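Local coordinates for water-soluble chlorophyll protein (Brassicaceae, PDB 5HPZ) that binds chlorophyll in a water-soluble tetramer built on the Kunitz-type beta-trefoil fold, and as a member of that family may also inhibit proteases, at residues P39-G44 against C90-K95; I45-L50 against G153-I158; L96-V101 against P120-K125. One frame throughout, in Å; residues are numbered along the deposited sequence.

How the contacts relate
All three contacts lie in one beta-trefoil chain. Contact 1 is partly buried near the surface: it joins two loops through a disulfide and apolar packing. Contacts 2 and 3 are buried; two backbone-to-backbone hydrogen bonds cross contact 2, one crosses contact 3, joined there by a side-chain amide bond from Asn121. Contact 2 pairs strand 44-47 with strand 155-160, whereas contact 3 sets strand 97-99 against a 3-10 turn and the start of strand 124-128; both outer strands, 124-128 and 155-160, belong to one four-stranded sheet. Contacts 1 and 2 follow each other at Gly44 and Ile45, and both touch the chlorophyll; contacts 2 and 3 meet where Ile45 and Leu157 pack on Trp97.

Contact 1: residues P39-G44 against C90-K95. With 68G (13'2-hydroxyl-Chlorophyll a), chain C.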
loop_
_atom_site.group_PDB
_atom_site.type_symbol
_atom_site.label_atom_id
_atom_site.label_comp_id
_atom_site.label_asym_id
_atom_site.label_seq_id
_atom_site.Cartn_x
_atom_site.Cartn_y
_atom_site.Cartn_z
ATOM N N PRO A 39 -10.524 2.936 6.687
ATOM C CA PRO A 39 -9.376 2.833 7.603
ATOM C C PRO A 39 -8.796 1.399 7.722
ATOM O O PRO A 39 -9.488 0.434 7.463
ATOM C CB PRO A 39 -9.973 3.320 8.973
ATOM C CG PRO A 39 -11.447 3.046 8.820
ATOM C CD PRO A 39 -11.762 3.325 7.392
ATOM N N PHE A 40 -7.499 1.261 8.006
ATOM C CA PHE A 40 -6.895 -0.093 8.126
ATOM C C PHE A 40 -6.769 -0.547 9.614
ATOM O O PHE A 40 -6.325 -1.680 9.885
ATOM C CB PHE A 40 -5.556 -0.201 7.364
ATOM C CG PHE A 40 -4.637 0.948 7.621
ATOM C CD1 PHE A 40 -4.045 1.111 8.885
ATOM C CD2 PHE A 40 -4.380 1.885 6.629
ATOM C CE1 PHE A 40 -3.241 2.200 9.148
ATOM C CE2 PHE A 40 -3.544 2.965 6.879
ATOM C CZ PHE A 40 -2.993 3.128 8.146
ATOM N N CYS A 41 -7.167 0.328 10.541
ATOM C CA CYS A 41 -7.243 0.028 11.966
ATOM C C CYS A 41 -8.703 -0.171 12.371
ATOM O O CYS A 41 -9.543 0.528 11.874
ATOM C CB CYS A 41 -6.741 1.226 12.729
ATOM S SG CYS A 41 -5.044 1.654 12.354
ATOM N N PRO A 42 -9.002 -1.050 13.305
ATOM C CA PRO A 42 -8.057 -2.030 13.888
ATOM C C PRO A 42 -7.660 -3.128 12.925
ATOM O O PRO A 42 -8.407 -3.444 12.015
ATOM C CB PRO A 42 -8.876 -2.691 15.019
ATOM C CG PRO A 42 -10.318 -2.464 14.662
ATOM C CD PRO A 42 -10.420 -1.296 13.698
ATOM N N LEU A 43 -6.448 -3.628 13.099
ATOM C CA LEU A 43 -5.896 -4.716 12.357
ATOM C C LEU A 43 -6.620 -6.013 12.663
ATOM O O LEU A 43 -7.190 -6.208 13.784
ATOM C CB LEU A 43 -4.442 -4.910 12.751
ATOM C CG LEU A 43 -3.538 -3.737 12.416
ATOM C CD1 LEU A 43 -2.173 -4.055 12.966
ATOM C CD2 LEU A 43 -3.446 -3.502 10.890
ATOM N N GLY A 44 -6.569 -6.926 11.685
ATOM C CA GLY A 44 -7.105 -8.262 11.861
ATOM C C GLY A 44 -5.973 -9.186 12.168
ATOM O O GLY A 44 -4.813 -8.761 12.275
ATOM N N CYS A 90 -1.756 1.975 13.965
ATOM C CA CYS A 90 -2.848 1.702 14.849
ATOM C C CYS A 90 -2.468 1.900 16.322
ATOM O O CYS A 90 -2.888 1.126 17.182
ATOM C CB CYS A 90 -3.416 0.296 14.602
ATOM S SG CYS A 90 -3.962 0.062 12.886
ATOM N N ASN A 91 -1.699 2.953 16.607
ATOM C CA ASN A 91 -1.051 3.082 17.921
ATOM C C ASN A 91 -1.953 3.519 19.061
ATOM O O ASN A 91 -1.639 3.335 20.223
ATOM C CB ASN A 91 0.089 4.062 17.784
ATOM C CG ASN A 91 1.226 3.469 17.030
ATOM O OD1 ASN A 91 1.598 3.929 15.926
ATOM N ND2 ASN A 91 1.783 2.396 17.599
ATOM N N GLU A 92 -3.044 4.160 18.726
ATOM C CA GLU A 92 -4.048 4.516 19.697
ATOM C C GLU A 92 -4.851 3.305 20.160
ATOM O O GLU A 92 -5.749 3.474 20.976
ATOM C CB GLU A 92 -5.002 5.569 19.098
ATOM C CG GLU A 92 -5.825 5.105 17.867
ATOM C CD GLU A 92 -4.988 4.442 16.734
ATOM O OE1 GLU A 92 -3.773 4.733 16.596
ATOM O OE2 GLU A 92 -5.518 3.611 15.977
ATOM N N LEU A 93 -4.553 2.091 19.649
ATOM C CA LEU A 93 -5.258 0.890 20.113
ATOM C C LEU A 93 -4.256 -0.046 20.713
ATOM O O LEU A 93 -3.114 -0.050 20.301
ATOM C CB LEU A 93 -5.999 0.182 18.954
ATOM C CG LEU A 93 -7.160 0.884 18.250
ATOM C CD1 LEU A 93 -7.558 0.167 16.959
ATOM C CD2 LEU A 93 -8.356 0.984 19.184
ATOM N N SER A 94 -4.681 -0.898 21.640
ATOM C CA SER A 94 -3.761 -1.887 22.211
ATOM C C SER A 94 -3.327 -2.963 21.221
ATOM O O SER A 94 -3.705 -2.956 20.073
ATOM C CB SER A 94 -4.418 -2.590 23.377
ATOM O OG SER A 94 -5.376 -3.564 22.979
ATOM N N LYS A 95 -2.548 -3.904 21.726
ATOM C CA LYS A 95 -2.202 -5.132 21.038
ATOM C C LYS A 95 -3.007 -6.363 21.565
ATOM O O LYS A 95 -2.584 -7.485 21.404
ATOM C CB LYS A 95 -0.703 -5.326 21.201
ATOM C CG LYS A 95 0.103 -4.064 20.802
ATOM C CD LYS A 95 1.614 -4.267 20.900
ATOM C CE LYS A 95 2.388 -2.952 20.950
ATOM N NZ LYS A 95 3.859 -3.225 21.000
HETATM C C1 68G C . 2.001 -13.266 2.571
HETATM C C2 68G C . 3.154 -12.480 1.934
HETATM C C3 68G C . 2.846 -11.718 0.721
HETATM C C4 68G C . 1.441 -11.870 0.236
HETATM C C5 68G C . 3.879 -10.936 -0.096
HETATM C C6 68G C . 4.238 -9.625 0.527
HETATM C C7 68G C . 3.069 -8.729 0.765
HETATM C C8 68G C . 3.671 -7.349 0.938
HETATM C C9 68G C . 4.512 -7.191 2.228
HETATM C C10 68G C . 2.536 -6.362 1.034
HETATM C C11 68G C . 2.509 -5.650 -0.254
HETATM C C12 68G C . 1.471 -4.567 0.011
HETATM C C13 68G C . 0.537 -4.591 -1.198
HETATM C C14 68G C . 1.326 -4.378 -2.519
HETATM C C15 68G C . -0.512 -3.484 -0.962
HETATM C C16 68G C . -1.779 -3.759 -1.767
HETATM C C17 68G C . -2.676 -2.598 -1.367
HETATM C C18 68G C . -3.921 -2.769 -2.167
HETATM C C19 68G C . -5.063 -2.117 -1.425
HETATM C C20 68G C . -3.715 -1.997 -3.472
HETATM O O2A 68G C . 0.855 -12.437 2.967
HETATM C CGA 68G C . 0.271 -13.096 4.003
HETATM O O1A 68G C . 0.541 -14.255 4.359
HETATM C CBA 68G C . -0.707 -12.279 4.769
HETATM C CAA 68G C . 0.072 -11.713 6.001
HETATM C C2A 68G C . 1.116 -10.606 5.629
HETATM C C3A 68G C . 0.385 -9.404 5.190
HETATM C CMA 68G C . 1.212 -8.830 4.081
HETATM C C4A 68G C . 0.407 -8.446 6.299
HETATM C CHB 68G C . -0.158 -7.241 6.326
HETATM N NA 68G C . 1.185 -8.964 7.221
HETATM C C1A 68G C . 1.696 -10.150 6.860
HETATM C CHA 68G C . 2.589 -10.791 7.632
HETATM C CBD 68G C . 3.354 -11.984 7.389
HETATM C CGD 68G C . 4.138 -11.898 6.164
HETATM O O1D 68G C . 4.156 -12.820 5.315
HETATM O O2D 68G C . 4.842 -10.762 5.968
HETATM C CED 68G C . 5.552 -10.757 4.750
HETATM O O 68G C . 2.605 -13.122 7.190
HETATM C CAD 68G C . 4.193 -12.136 8.546
HETATM O OBD 68G C . 4.964 -13.124 8.731
HETATM C C3D 68G C . 3.968 -11.082 9.389
HETATM C C2D 68G C . 4.232 -10.417 10.547
HETATM C CMD 68G C . 5.141 -10.817 11.490
HETATM C C4D 68G C . 3.037 -10.325 8.809
HETATM N ND 68G C . 2.748 -9.247 9.517
HETATM C C1D 68G C . 3.498 -9.288 10.632
HETATM C CHD 68G C . 3.480 -8.322 11.631
HETATM C C4C 68G C . 2.829 -7.146 11.714
HETATM N NC 68G C . 1.909 -6.748 10.783
HETATM MG MG 68G C . 1.436 -7.780 9.079
HETATM C C3C 68G C . 2.843 -6.159 12.662
HETATM C CAC 68G C . 3.686 -6.114 13.916
HETATM C CBC 68G C . 5.066 -5.556 13.424
HETATM C C2C 68G C . 1.980 -5.188 12.288
HETATM C CMC 68G C . 1.753 -4.057 12.993
HETATM C C1C 68G C . 1.393 -5.547 11.108
HETATM C CHC 68G C . 0.492 -4.904 10.350
HETATM C C4B 68G C . 0.139 -5.110 9.061
HETATM N NB 68G C . 0.255 -6.296 8.448
HETATM C C1B 68G C . -0.169 -6.196 7.189
HETATM C C2B 68G C . -0.555 -4.902 7.003
HETATM C CMB 68G C . -1.043 -4.395 5.843
HETATM C C3B 68G C . -0.414 -4.258 8.174
HETATM C CAB 68G C . -0.606 -2.977 8.533
HETATM C CBB 68G C . -1.545 -1.975 7.895
#
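The disulfide of the chain, Cys41 to Cys90, ties the loop before strand 44-47 to the loop before strand 97-99, beside the chlorophyll pocket. The two SG atoms are bonded at 2.0 Å, and the torsion about the S-S bond, -92°, is close to the relaxed right angle of an unstrained bridge. CB of each cysteine points at the opposite loop, and with chi1 of -60° in Cys41 and -57° in Cys90 both SG atoms take the same place beside their backbone N. Cys90 SG also lies at the rim of the Phe40 ring, near its plane, 4.1 Å from CD1; this is an edge-on sulfur-aromatic contact. From another side Leu43 brings its CG to 3.9 Å from the same sulfur, which leaves Cys90 buried among apolar groups.

In the beta-trefoil of Kunitz-type proteins long loops join short strands, and here a covalent link holds two of them together where regular pairing is absent. Residues 90 to 93 form a type I turn, closed by Leu93 N on Cys90 O at 3.1 Å, which carries Leu93 back over the first loop. Its CD1 methyl rests on CB of Pro42, 3.7 Å away. Pro42 follows a cis peptide bond and suits this sharply bent, largely apolar path. Branched Leu43 serves two neighbours: while CG faces the disulfide, its methyls reach the pigment, CD2 lying 3.7 Å from CAB of the chlorophyll vinyl group and CD1 3.8 Å from the methine carbon CHC.

Contact 2: residues I45-L50 against G153-I158. With 68G (13'2-hydroxyl-Chlorophyll a), chain C.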
loop_
_atom_site.group_PDB
_atom_site.type_symbol
_atom_site.label_atom_id
_atom_site.label_comp_id
_atom_site.label_asym_id
_atom_site.label_seq_id
_atom_site.Cartn_x
_atom_site.Cartn_y
_atom_site.Cartn_z
ATOM N N ILE A 45 -6.298 -10.469 12.259
ATOM C CA ILE A 45 -5.354 -11.507 12.484
ATOM C C ILE A 45 -5.499 -12.589 11.412
ATOM O O ILE A 45 -6.603 -13.063 11.146
ATOM C CB ILE A 45 -5.539 -12.139 13.875
ATOM C CG1 ILE A 45 -5.582 -11.051 14.942
ATOM C CG2 ILE A 45 -4.423 -13.135 14.105
ATOM C CD1 ILE A 45 -5.903 -11.560 16.336
ATOM N N THR A 46 -4.402 -12.906 10.730
ATOM C CA THR A 46 -4.416 -13.958 9.710
ATOM C C THR A 46 -3.354 -14.963 9.971
ATOM O O THR A 46 -2.399 -14.696 10.725
ATOM C CB THR A 46 -4.195 -13.465 8.265
ATOM O OG1 THR A 46 -2.899 -12.819 8.123
ATOM C CG2 THR A 46 -5.309 -12.565 7.853
ATOM N N GLN A 47 -3.516 -16.124 9.347
ATOM C CA GLN A 47 -2.398 -17.061 9.279
ATOM C C GLN A 47 -1.561 -16.746 8.038
ATOM O O GLN A 47 -2.046 -16.693 6.944
ATOM C CB GLN A 47 -2.917 -18.504 9.226
ATOM C CG GLN A 47 -1.751 -19.466 9.051
ATOM C CD GLN A 47 -2.111 -20.854 8.593
ATOM O OE1 GLN A 47 -3.257 -21.130 8.189
ATOM N NE2 GLN A 47 -1.102 -21.767 8.639
ATOM N N THR A 48 -0.264 -16.602 8.188
ATOM C CA THR A 48 0.512 -16.408 7.028
ATOM C C THR A 48 0.589 -17.725 6.198
ATOM O O THR A 48 0.553 -18.808 6.724
ATOM C CB THR A 48 1.885 -15.825 7.367
ATOM O OG1 THR A 48 2.572 -15.568 6.143
ATOM C CG2 THR A 48 2.657 -16.758 8.170
ATOM N N LEU A 49 0.653 -17.568 4.889
ATOM C CA LEU A 49 0.765 -18.661 3.929
ATOM C C LEU A 49 2.191 -19.124 3.768
ATOM O O LEU A 49 2.463 -20.172 3.189
ATOM C CB LEU A 49 0.249 -18.178 2.574
ATOM C CG LEU A 49 -1.258 -17.989 2.411
ATOM C CD1 LEU A 49 -1.555 -17.364 1.061
ATOM C CD2 LEU A 49 -2.008 -19.329 2.623
ATOM N N LEU A 50 3.108 -18.309 4.270
ATOM C CA LEU A 50 4.523 -18.568 4.107
ATOM C C LEU A 50 4.984 -19.607 5.108
ATOM O O LEU A 50 4.885 -19.413 6.315
ATOM C CB LEU A 50 5.310 -17.263 4.296
ATOM C CG LEU A 50 5.083 -16.178 3.224
ATOM C CD1 LEU A 50 6.137 -15.084 3.389
ATOM C CD2 LEU A 50 5.094 -16.723 1.787
ATOM N N GLY A 153 -6.238 -15.106 -0.103
ATOM C CA GLY A 153 -7.086 -16.111 0.550
ATOM C C GLY A 153 -6.544 -16.714 1.849
ATOM O O GLY A 153 -7.124 -17.644 2.357
ATOM N N ALA A 154 -5.474 -16.176 2.420
ATOM C CA ALA A 154 -4.936 -16.701 3.727
ATOM C C ALA A 154 -5.992 -16.721 4.819
ATOM O O ALA A 154 -6.831 -15.846 4.846
ATOM C CB ALA A 154 -3.761 -15.875 4.218
ATOM N N PRO A 155 -5.975 -17.734 5.676
ATOM C CA PRO A 155 -7.071 -17.813 6.666
ATOM C C PRO A 155 -7.125 -16.605 7.629
ATOM O O PRO A 155 -6.089 -16.236 8.201
ATOM C CB PRO A 155 -6.730 -19.053 7.445
ATOM C CG PRO A 155 -6.012 -19.909 6.456
ATOM C CD PRO A 155 -5.195 -18.984 5.616
ATOM N N GLN A 156 -8.287 -15.984 7.741
ATOM C CA GLN A 156 -8.465 -14.862 8.637
ATOM C C GLN A 156 -9.262 -15.325 9.840
ATOM O O GLN A 156 -10.258 -16.062 9.665
ATOM C CB GLN A 156 -9.225 -13.793 7.914
ATOM C CG GLN A 156 -9.623 -12.697 8.822
ATOM C CD GLN A 156 -10.568 -11.739 8.187
ATOM O OE1 GLN A 156 -10.680 -11.651 6.976
ATOM N NE2 GLN A 156 -11.262 -10.998 9.024
ATOM N N LEU A 157 -8.889 -14.863 11.039
ATOM C CA LEU A 157 -9.562 -15.292 12.239
ATOM C C LEU A 157 -10.837 -14.596 12.397
ATOM O O LEU A 157 -10.891 -13.377 12.310
ATOM C CB LEU A 157 -8.744 -15.067 13.506
ATOM C CG LEU A 157 -7.806 -16.194 13.887
ATOM C CD1 LEU A 157 -6.733 -16.439 12.806
ATOM C CD2 LEU A 157 -7.176 -15.898 15.216
ATOM N N ILE A 158 -11.872 -15.392 12.700
ATOM C CA ILE A 158 -13.179 -14.917 13.140
ATOM C C ILE A 158 -13.691 -15.702 14.344
ATOM O O ILE A 158 -13.132 -16.717 14.727
ATOM C CB ILE A 158 -14.203 -15.085 12.033
ATOM C CG1 ILE A 158 -14.323 -16.574 11.699
ATOM C CG2 ILE A 158 -13.828 -14.198 10.845
ATOM C CD1 ILE A 158 -14.988 -16.846 10.383
HETATM C C1 68G C . 2.001 -13.266 2.571
HETATM C C2 68G C . 3.154 -12.480 1.934
HETATM C C3 68G C . 2.846 -11.718 0.721
HETATM C C4 68G C . 1.441 -11.870 0.236
HETATM C C5 68G C . 3.879 -10.936 -0.096
HETATM C C6 68G C . 4.238 -9.625 0.527
HETATM C C7 68G C . 3.069 -8.729 0.765
HETATM C C8 68G C . 3.671 -7.349 0.938
HETATM C C9 68G C . 4.512 -7.191 2.228
HETATM C C10 68G C . 2.536 -6.362 1.034
HETATM C C11 68G C . 2.509 -5.650 -0.254
HETATM C C12 68G C . 1.471 -4.567 0.011
HETATM C C13 68G C . 0.537 -4.591 -1.198
HETATM C C14 68G C . 1.326 -4.378 -2.519
HETATM C C15 68G C . -0.512 -3.484 -0.962
HETATM C C16 68G C . -1.779 -3.759 -1.767
HETATM C C17 68G C . -2.676 -2.598 -1.367
HETATM C C18 68G C . -3.921 -2.769 -2.167
HETATM C C19 68G C . -5.063 -2.117 -1.425
HETATM C C20 68G C . -3.715 -1.997 -3.472
HETATM O O2A 68G C . 0.855 -12.437 2.967
HETATM C CGA 68G C . 0.271 -13.096 4.003
HETATM O O1A 68G C . 0.541 -14.255 4.359
HETATM C CBA 68G C . -0.707 -12.279 4.769
HETATM C CAA 68G C . 0.072 -11.713 6.001
HETATM C C2A 68G C . 1.116 -10.606 5.629
HETATM C C3A 68G C . 0.385 -9.404 5.190
HETATM C CMA 68G C . 1.212 -8.830 4.081
HETATM C C4A 68G C . 0.407 -8.446 6.299
HETATM C CHB 68G C . -0.158 -7.241 6.326
HETATM N NA 68G C . 1.185 -8.964 7.221
HETATM C C1A 68G C . 1.696 -10.150 6.860
HETATM C CHA 68G C . 2.589 -10.791 7.632
HETATM C CBD 68G C . 3.354 -11.984 7.389
HETATM C CGD 68G C . 4.138 -11.898 6.164
HETATM O O1D 68G C . 4.156 -12.820 5.315
HETATM O O2D 68G C . 4.842 -10.762 5.968
HETATM C CED 68G C . 5.552 -10.757 4.750
HETATM O O 68G C . 2.605 -13.122 7.190
HETATM C CAD 68G C . 4.193 -12.136 8.546
HETATM O OBD 68G C . 4.964 -13.124 8.731
HETATM C C3D 68G C . 3.968 -11.082 9.389
HETATM C C2D 68G C . 4.232 -10.417 10.547
HETATM C CMD 68G C . 5.141 -10.817 11.490
HETATM C C4D 68G C . 3.037 -10.325 8.809
HETATM N ND 68G C . 2.748 -9.247 9.517
HETATM C C1D 68G C . 3.498 -9.288 10.632
HETATM C CHD 68G C . 3.480 -8.322 11.631
HETATM C C4C 68G C . 2.829 -7.146 11.714
HETATM N NC 68G C . 1.909 -6.748 10.783
HETATM MG MG 68G C . 1.436 -7.780 9.079
HETATM C C3C 68G C . 2.843 -6.159 12.662
HETATM C CAC 68G C . 3.686 -6.114 13.916
HETATM C CBC 68G C . 5.066 -5.556 13.424
HETATM C C2C 68G C . 1.980 -5.188 12.288
HETATM C CMC 68G C . 1.753 -4.057 12.993
HETATM C C1C 68G C . 1.393 -5.547 11.108
HETATM C CHC 68G C . 0.492 -4.904 10.350
HETATM C C4B 68G C . 0.139 -5.110 9.061
HETATM N NB 68G C . 0.255 -6.296 8.448
HETATM C C1B 68G C . -0.169 -6.196 7.189
HETATM C C2B 68G C . -0.555 -4.902 7.003
HETATM C CMB 68G C . -1.043 -4.395 5.843
HETATM C C3B 68G C . -0.414 -4.258 8.174
HETATM C CAB 68G C . -0.606 -2.977 8.533
HETATM C CBB 68G C . -1.545 -1.975 7.895
HETATM O O HOH W 1 -9.371 -11.117 11.721
#
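Leu49 and Ala154 form the apolar centre, with CG of the leucine 3.7 Å from the alanine methyl CB. That small methyl also lies 3.3 Å from Gln47 O, and the Pro155 ring continues the apolar surface. Farther along, Ile45 CG2 meets Leu157 CD2 at 4.1 Å, the two branched chains crossing obliquely; the beta-branched isoleucine suits an extended strand.

Outward from these groups, the backbones of strands 44-47 and 155-160 run roughly antiparallel, their short segments at 139°, and join in a single bridge at Thr46 and Gln156. Leu157 N donates to Ile45 O at 2.9 Å, and Gln47 N to Pro155 O at 2.8 Å, both almost straight. Proline has no N-H to give, but here its carbonyl is what the bridge uses. In Gln47 CG is anti to the backbone N (chi1 176°) and the chain runs on extended, with OE1 3.5 Å from Pro155 CG, while its NE2 is hydrogen-bonded to Ser25 OG and donates to Gly28 O. A water accepts from Ile45 N and Gln156 NE2 and is placed to donate to Leu157 O, so it spans Ile45 N and Leu157 O, which have no direct bond to each other.

Beyond the strand, residues 48 to 50 line the chlorophyll pocket. The OG1 of Thr48 lies 3.0 Å from the ester carbonyl O1A, and Leu49 N makes a weak bond to the same oxygen. Leu50 CD1 lies 3.6 Å from O1D. Leu49 and Leu50 also pack on Ile86 of a neighbouring subunit. The chemistry is thus divided: two backbone bonds and a water serve polar atoms of the strand pair, Gln47 turns its amide to residues outside it, and the loop that follows meets the pigment's ester oxygens.

Contact 3: residues L96-V101 against P120-K125; sequences LWAVDV and PNSLFK
Asn121 grips one edge of Val99 with two bonds: its own carbonyl accepts from Val99 N, and its side-chain amide donates to Val99 O. The first bond, Val99 N to Asn121 O, is 3.0 Å long and moderately bent, at 151°; the second, from ND2 to Val99 O, is straighter, and the acceptor lies almost in the plane of the amide. In each the donor is tilted somewhat out of the carbonyl plane. CG of Asn121 stands between the backbone N and the carbonyl carbon (chi1 80°), and the short side chain brings its amide to Val99 O. Ala98 CA makes a close CA-H...O contact with Asn121 O, at 3.2 Å. The Ala98 methyl lies beside ND2.

Residues 120 to 122 form a 3-10 turn leading into strand 124-128, so the beta-trefoil here sets strand 97-99 against a turn; the strand's regular antiparallel partner is strand 111-113, where Ala98 is backbone-bonded to Ile112, while Trp97 is backbone-bonded to Ile80. One water lies 2.9 Å from Trp97 O and 2.8 Å from Ser122 O, placed to donate to either, and Ser122 O also receives Asn79 ND2. Ser122 OG donates to Glu116 O.

The apolar part rests on Phe124, whose CZ meets Trp97 CB at 3.7 Å while Trp97 O and Ala98 N lie at the rim of its ring, near the plane. Phe124 CE2 in turn lies at the edge of the indole, whose bulk packs on Ile80 and Leu137. On the outer side, Val101 CG1 lies against Asn121 CB, 3.9 Å away.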
loop_
_atom_site.group_PDB
_atom_site.type_symbol
_atom_site.label_atom_id
_atom_site.label_comp_id
_atom_site.label_asym_id
_atom_site.label_seq_id
_atom_site.Cartn_x
_atom_site.Cartn_y
_atom_site.Cartn_z
ATOM N N LEU A 96 -4.096 -6.139 22.276
ATOM C CA LEU A 96 -4.892 -7.257 22.795
ATOM C C LEU A 96 -5.835 -7.762 21.715
ATOM O O LEU A 96 -6.482 -6.953 21.045
ATOM C CB LEU A 96 -5.789 -6.855 23.962
ATOM C CG LEU A 96 -5.127 -6.488 25.281
ATOM C CD1 LEU A 96 -6.183 -6.622 26.349
ATOM C CD2 LEU A 96 -3.954 -7.383 25.599
ATOM N N TRP A 97 -5.932 -9.088 21.603
ATOM C CA TRP A 97 -6.939 -9.708 20.764
ATOM C C TRP A 97 -8.268 -9.388 21.338
ATOM O O TRP A 97 -8.422 -9.281 22.566
ATOM C CB TRP A 97 -6.783 -11.230 20.714
ATOM C CG TRP A 97 -5.523 -11.772 20.072
ATOM C CD1 TRP A 97 -4.336 -11.149 19.885
ATOM C CD2 TRP A 97 -5.394 -13.052 19.466
ATOM N NE1 TRP A 97 -3.449 -11.997 19.253
ATOM C CE2 TRP A 97 -4.089 -13.159 18.966
ATOM C CE3 TRP A 97 -6.258 -14.131 19.326
ATOM C CZ2 TRP A 97 -3.634 -14.305 18.299
ATOM C CZ3 TRP A 97 -5.820 -15.237 18.687
ATOM C CH2 TRP A 97 -4.541 -15.334 18.179
ATOM N N ALA A 98 -9.249 -9.253 20.455
ATOM C CA ALA A 98 -10.563 -8.958 20.852
ATOM C C ALA A 98 -11.504 -9.330 19.722
ATOM O O ALA A 98 -11.106 -9.409 18.585
ATOM C CB ALA A 98 -10.648 -7.495 21.165
ATOM N N VAL A 99 -12.762 -9.542 20.027
ATOM C CA VAL A 99 -13.740 -9.875 19.021
ATOM C C VAL A 99 -14.341 -8.579 18.560
ATOM O O VAL A 99 -14.737 -7.788 19.393
ATOM C CB VAL A 99 -14.895 -10.725 19.598
ATOM C CG1 VAL A 99 -16.046 -10.852 18.614
ATOM C CG2 VAL A 99 -14.400 -12.097 19.993
ATOM N N ASP A 100 -14.431 -8.349 17.246
ATOM C CA ASP A 100 -15.008 -7.098 16.692
ATOM C C ASP A 100 -16.440 -6.953 17.268
ATOM O O ASP A 100 -17.269 -7.804 17.017
ATOM C CB ASP A 100 -15.026 -7.178 15.156
ATOM C CG ASP A 100 -15.545 -5.915 14.453
ATOM O OD1 ASP A 100 -15.737 -4.826 15.064
ATOM O OD2 ASP A 100 -15.767 -6.053 13.227
ATOM N N VAL A 101 -16.708 -5.896 18.051
ATOM C CA VAL A 101 -18.092 -5.576 18.447
ATOM C C VAL A 101 -18.563 -4.213 17.924
ATOM O O VAL A 101 -19.527 -3.657 18.415
ATOM C CB VAL A 101 -18.289 -5.683 19.970
ATOM C CG1 VAL A 101 -17.983 -7.102 20.453
ATOM C CG2 VAL A 101 -17.437 -4.626 20.691
ATOM N N PRO A 120 -15.411 -7.583 28.014
ATOM C CA PRO A 120 -15.801 -8.984 27.816
ATOM C C PRO A 120 -15.364 -9.586 26.471
ATOM O O PRO A 120 -15.177 -10.816 26.381
ATOM C CB PRO A 120 -17.327 -8.925 27.842
ATOM C CG PRO A 120 -17.655 -7.630 28.477
ATOM C CD PRO A 120 -16.589 -6.707 28.017
ATOM N N ASN A 121 -15.242 -8.720 25.447
ATOM C CA ASN A 121 -14.804 -9.125 24.105
ATOM C C ASN A 121 -13.282 -9.402 24.006
ATOM O O ASN A 121 -12.800 -9.890 22.994
ATOM C CB ASN A 121 -15.259 -8.053 23.094
ATOM C CG ASN A 121 -14.334 -6.828 23.070
ATOM O OD1 ASN A 121 -13.900 -6.329 24.104
ATOM N ND2 ASN A 121 -14.022 -6.351 21.881
ATOM N N SER A 122 -12.504 -9.087 25.041
ATOM C CA SER A 122 -11.107 -9.392 25.005
ATOM C C SER A 122 -10.775 -10.670 25.698
ATOM O O SER A 122 -9.583 -10.978 25.822
ATOM C CB SER A 122 -10.317 -8.258 25.646
ATOM O OG SER A 122 -10.589 -7.037 24.981
ATOM N N LEU A 123 -11.781 -11.389 26.189
ATOM C CA LEU A 123 -11.524 -12.596 27.014
ATOM C C LEU A 123 -11.623 -13.913 26.193
ATOM O O LEU A 123 -12.614 -14.147 25.505
ATOM C CB LEU A 123 -12.547 -12.701 28.145
ATOM C CG LEU A 123 -12.621 -11.594 29.196
ATOM C CD1 LEU A 123 -13.504 -12.040 30.362
ATOM C CD2 LEU A 123 -11.251 -11.218 29.684
ATOM N N PHE A 124 -10.582 -14.735 26.296
ATOM C CA PHE A 124 -10.488 -15.974 25.616
ATOM C C PHE A 124 -10.302 -17.074 26.606
ATOM O O PHE A 124 -9.829 -16.822 27.702
ATOM C CB PHE A 124 -9.287 -15.944 24.674
ATOM C CG PHE A 124 -9.455 -14.964 23.568
ATOM C CD1 PHE A 124 -9.325 -13.591 23.826
ATOM C CD2 PHE A 124 -9.769 -15.390 22.273
ATOM C CE1 PHE A 124 -9.524 -12.656 22.811
ATOM C CE2 PHE A 124 -10.005 -14.458 21.263
ATOM C CZ PHE A 124 -9.873 -13.095 21.528
ATOM N N LYS A 125 -10.629 -18.296 26.203
ATOM C CA LYS A 125 -10.193 -19.487 26.918
ATOM C C LYS A 125 -9.515 -20.418 25.947
ATOM O O LYS A 125 -9.945 -20.520 24.788
ATOM C CB LYS A 125 -11.389 -20.231 27.482
ATOM C CG LYS A 125 -12.244 -19.391 28.411
ATOM C CD LYS A 125 -13.454 -20.203 28.847
ATOM C CE LYS A 125 -14.160 -19.530 30.006
ATOM N NZ LYS A 125 -15.435 -20.204 30.330
HETATM O O HOH W 2 -7.043 -10.498 24.780
#